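Local coordinates for proteasome assembly chaperone family protein (Pyrococcus furiosus, PDB 3VR0), which probably acts as a proteasome activator, being an archaeal homologue of proteasome assembly chaperones, at residues H72-R77 / V82-N87. Numbering follows the deposited sequence.
Sequences HQVLIR and VELMKN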
ATOM      1  N   HIS C  72      11.607   1.520  -6.432  1.00 23.35           N
ATOM      2  CA  HIS C  72      11.721   2.812  -7.057  1.00 22.80           C
ATOM      3  C   HIS C  72      13.175   3.267  -7.151  1.00 22.44           C
ATOM      4  O   HIS C  72      13.569   4.281  -6.569  1.00 21.28           O
ATOM      5  CB  HIS C  72      10.846   3.836  -6.308  1.00 23.05           C
ATOM      6  CG  HIS C  72      11.053   3.876  -4.820  1.00 23.66           C
ATOM      7  ND1 HIS C  72      10.403   3.016  -3.952  1.00 23.12           N
ATOM      8  CD2 HIS C  72      11.805   4.702  -4.041  1.00 21.84           C
ATOM      9  CE1 HIS C  72      10.755   3.305  -2.705  1.00 24.83           C
ATOM     10  NE2 HIS C  72      11.608   4.318  -2.728  1.00 22.30           N
ATOM     11  N   GLN C  73      13.982   2.501  -7.887  1.00 21.75           N
ATOM     12  CA  GLN C  73      15.400   2.830  -8.039  1.00 21.84           C
ATOM     13  C   GLN C  73      15.920   2.397  -9.403  1.00 22.75           C
ATOM     14  O   GLN C  73      15.292   1.616 -10.123  1.00 23.36           O
ATOM     15  CB  GLN C  73      16.252   2.106  -6.991  1.00 21.37           C
ATOM     16  CG  GLN C  73      16.338   0.579  -7.300  1.00 20.90           C
ATOM     17  CD  GLN C  73      16.686  -0.268  -6.053  1.00 25.78           C
ATOM     18  OE1 GLN C  73      16.818  -1.483  -6.145  1.00 28.24           O
ATOM     19  NE2 GLN C  73      16.827   0.368  -4.910  1.00 21.85           N
ATOM     20  N   VAL C  74      17.120   2.866  -9.686  1.00 23.39           N
ATOM     21  CA  VAL C  74      17.898   2.479 -10.851  1.00 25.19           C
ATOM     22  C   VAL C  74      19.063   1.631 -10.371  1.00 25.18           C
ATOM     23  O   VAL C  74      19.472   1.785  -9.241  1.00 25.64           O
ATOM     24  CB  VAL C  74      18.256   3.814 -11.552  1.00 25.30           C
ATOM     25  CG1 VAL C  74      19.697   4.085 -11.688  1.00 27.05           C
ATOM     26  CG2 VAL C  74      17.325   4.078 -12.745  1.00 23.86           C
ATOM     27  N   LEU C  75      19.546   0.698 -11.189  1.00 26.00           N
ATOM     28  CA  LEU C  75      20.750  -0.086 -10.874  1.00 28.41           C
ATOM     29  C   LEU C  75      21.942   0.370 -11.688  1.00 29.98           C
ATOM     30  O   LEU C  75      21.792   0.843 -12.811  1.00 29.16           O
ATOM     31  CB  LEU C  75      20.549  -1.601 -11.121  1.00 28.42           C
ATOM     32  CG  LEU C  75      19.509  -2.369 -10.288  1.00 29.12           C
ATOM     33  CD1 LEU C  75      19.340  -3.798 -10.785  1.00 28.88           C
ATOM     34  CD2 LEU C  75      19.848  -2.363  -8.776  1.00 28.49           C
ATOM     35  N   ILE C  76      23.128   0.232 -11.112  1.00 31.64           N
ATOM     36  CA  ILE C  76      24.344   0.551 -11.834  1.00 34.35           C
ATOM     37  C   ILE C  76      24.666  -0.659 -12.712  1.00 36.07           C
ATOM     38  O   ILE C  76      24.766  -1.797 -12.213  1.00 36.18           O
ATOM     39  CB  ILE C  76      25.523   0.821 -10.872  1.00 33.74           C
ATOM     40  CG1 ILE C  76      25.212   1.978  -9.924  1.00 33.45           C
ATOM     41  CG2 ILE C  76      26.801   1.088 -11.675  1.00 35.57           C
ATOM     42  CD1 ILE C  76      24.909   3.288 -10.579  1.00 34.55           C
ATOM     43  N   ARG C  77      24.760  -0.447 -14.016  1.00 38.40           N
ATOM     44  CA  ARG C  77      25.109  -1.570 -14.908  1.00 40.61           C
ATOM     45  C   ARG C  77      26.611  -1.499 -15.181  1.00 42.38           C
ATOM     46  O   ARG C  77      27.321  -0.736 -14.518  1.00 42.18           O
ATOM     47  CB  ARG C  77      24.297  -1.557 -16.225  1.00 40.36           C
ATOM     48  CG  ARG C  77      22.757  -1.611 -16.066  1.00 40.06           C
ATOM     49  CD  ARG C  77      22.237  -2.785 -15.218  1.00 39.22           C
ATOM     50  NE  ARG C  77      20.778  -2.871 -15.340  1.00 40.35           N
ATOM     51  CZ  ARG C  77      19.974  -3.711 -14.686  1.00 39.76           C
ATOM     52  NH1 ARG C  77      20.463  -4.599 -13.837  1.00 38.20           N
ATOM     53  NH2 ARG C  77      18.653  -3.661 -14.885  1.00 38.65           N
ATOM     54  N   VAL C  82      23.321   3.742 -15.786  1.00 34.14           N
ATOM     55  CA  VAL C  82      22.130   3.461 -14.971  1.00 32.95           C
ATOM     56  C   VAL C  82      20.967   2.881 -15.785  1.00 32.59           C
ATOM     57  O   VAL C  82      20.778   3.219 -16.957  1.00 33.20           O
ATOM     58  CB  VAL C  82      21.620   4.715 -14.187  1.00 32.89           C
ATOM     59  CG1 VAL C  82      22.653   5.192 -13.197  1.00 32.62           C
ATOM     60  CG2 VAL C  82      21.210   5.869 -15.125  1.00 31.93           C
ATOM     61  N   GLU C  83      20.177   2.025 -15.141  1.00 31.67           N
ATOM     62  CA  GLU C  83      18.986   1.465 -15.725  1.00 30.14           C
ATOM     63  C   GLU C  83      17.930   1.062 -14.668  1.00 28.57           C
ATOM     64  O   GLU C  83      18.251   0.444 -13.667  1.00 26.86           O
ATOM     65  CB  GLU C  83      19.361   0.234 -16.548  1.00 30.49           C
ATOM     66  CG  GLU C  83      18.294  -0.195 -17.508  1.00 33.79           C
ATOM     67  CD  GLU C  83      18.789  -1.248 -18.507  1.00 40.47           C
ATOM     68  OE1 GLU C  83      19.605  -2.114 -18.125  1.00 40.38           O
ATOM     69  OE2 GLU C  83      18.326  -1.223 -19.672  1.00 44.29           O
ATOM     70  N   LEU C  84      16.663   1.357 -14.944  1.00 27.03           N
ATOM     71  CA  LEU C  84      15.576   0.823 -14.155  1.00 25.82           C
ATOM     72  C   LEU C  84      15.700  -0.683 -13.988  1.00 25.92           C
ATOM     73  O   LEU C  84      16.323  -1.385 -14.813  1.00 25.08           O
ATOM     74  CB  LEU C  84      14.238   1.131 -14.815  1.00 25.36           C
ATOM     75  CG  LEU C  84      13.772   2.572 -14.916  1.00 24.61           C
ATOM     76  CD1 LEU C  84      12.484   2.551 -15.723  1.00 23.59           C
ATOM     77  CD2 LEU C  84      13.535   3.185 -13.541  1.00 21.91           C
ATOM     78  N   MET C  85      15.077  -1.177 -12.924  1.00 24.17           N
ATOM     79  CA  MET C  85      14.983  -2.594 -12.727  1.00 24.33           C
ATOM     80  C   MET C  85      14.014  -3.181 -13.741  1.00 23.33           C
ATOM     81  O   MET C  85      13.070  -2.498 -14.192  1.00 22.23           O
ATOM     82  CB  MET C  85      14.601  -2.894 -11.286  1.00 25.89           C
ATOM     83  CG  MET C  85      15.790  -2.476 -10.307  1.00 27.05           C
ATOM     84  SD  MET C  85      15.672  -3.288  -8.748  1.00 40.02           S
ATOM     85  CE  MET C  85      14.217  -2.442  -8.278  1.00 30.53           C
ATOM     86  N   LYS C  86      14.286  -4.415 -14.144  1.00 22.08           N
ATOM     87  CA  LYS C  86      13.620  -4.944 -15.317  1.00 23.05           C
ATOM     88  C   LYS C  86      13.662  -6.459 -15.308  1.00 22.96           C
ATOM     89  O   LYS C  86      14.410  -7.076 -14.511  1.00 23.22           O
ATOM     90  CB  LYS C  86      14.310  -4.376 -16.592  1.00 23.08           C
ATOM     91  CG  LYS C  86      15.735  -4.993 -16.839  1.00 25.05           C
ATOM     92  CD  LYS C  86      16.531  -4.247 -17.956  1.00 29.24           C
ATOM     93  CE  LYS C  86      17.839  -4.992 -18.230  1.00 32.17           C
ATOM     94  NZ  LYS C  86      18.640  -4.288 -19.271  1.00 37.40           N
ATOM     95  N   ASN C  87      12.808  -7.058 -16.127  1.00 22.24           N
ATOM     96  CA  ASN C  87      12.929  -8.471 -16.460  1.00 23.03           C
ATOM     97  C   ASN C  87      13.264  -8.526 -17.967  1.00 23.68           C
ATOM     98  O   ASN C  87      12.994  -7.547 -18.715  1.00 22.93           O
ATOM     99  CB  ASN C  87      11.631  -9.235 -16.184  1.00 21.77           C
ATOM    100  CG  ASN C  87      11.221  -9.202 -14.698  1.00 24.28           C
ATOM    101  OD1 ASN C  87      10.076  -9.527 -14.385  1.00 24.04           O
ATOM    102  ND2 ASN C  87      12.155  -8.811 -13.786  1.00 19.65           N
TER
HETATM  103  O   HOH W   1      13.069   0.146 -11.053  1.00 26.57           O
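V74 and V82 form the apolar centre: the CG1 methyl of V74 meets V82 CB obliquely at 3.2 Å, a closeness that is doubtful because the V74 side chain is modelled away from any staggered rotamer. On the face that I76 and V82 share, the CD1 methyl of I76 reaches V82 CG1. The other methyl of V74, CG2, meets L84 CD2 at 4.0 Å. On the face that carries L75 and E83, the L75 isobutyl group crosses the M85 chain at about a right angle, CG against CG at 3.7 Å. Strands 73-76 and 82-84 make an antiparallel beta hairpin that stands apart from the main sheet of this PAC2-family chain; Q73, V74 and L75 also pair antiparallel with a strand of the second subunit, continuing the sheet across the interface. L75 and E83 form the hydrogen-bonded pair, with L75 N to E83 O nearly straight (172°) and E83 N to L75 O more bent. Beyond V74 and L84 a water bridges Q73 O and M85 N. At the polar edge R77, bent at chi2 (-54°), makes a salt bridge from NE to E83 OE1 (3.1 Å), guanidinium and carboxylate planes 83° apart. K86 NZ salt-bridges the same oxygen at 2.6 Å from above the carboxylate plane. A leucine in place of R77 would probably leave D108, salt-bridged to R77 NH2, without that partner, and E83 with K86 as its remaining cation in this network. R77 NH2 also gives a weak bond to L84 O.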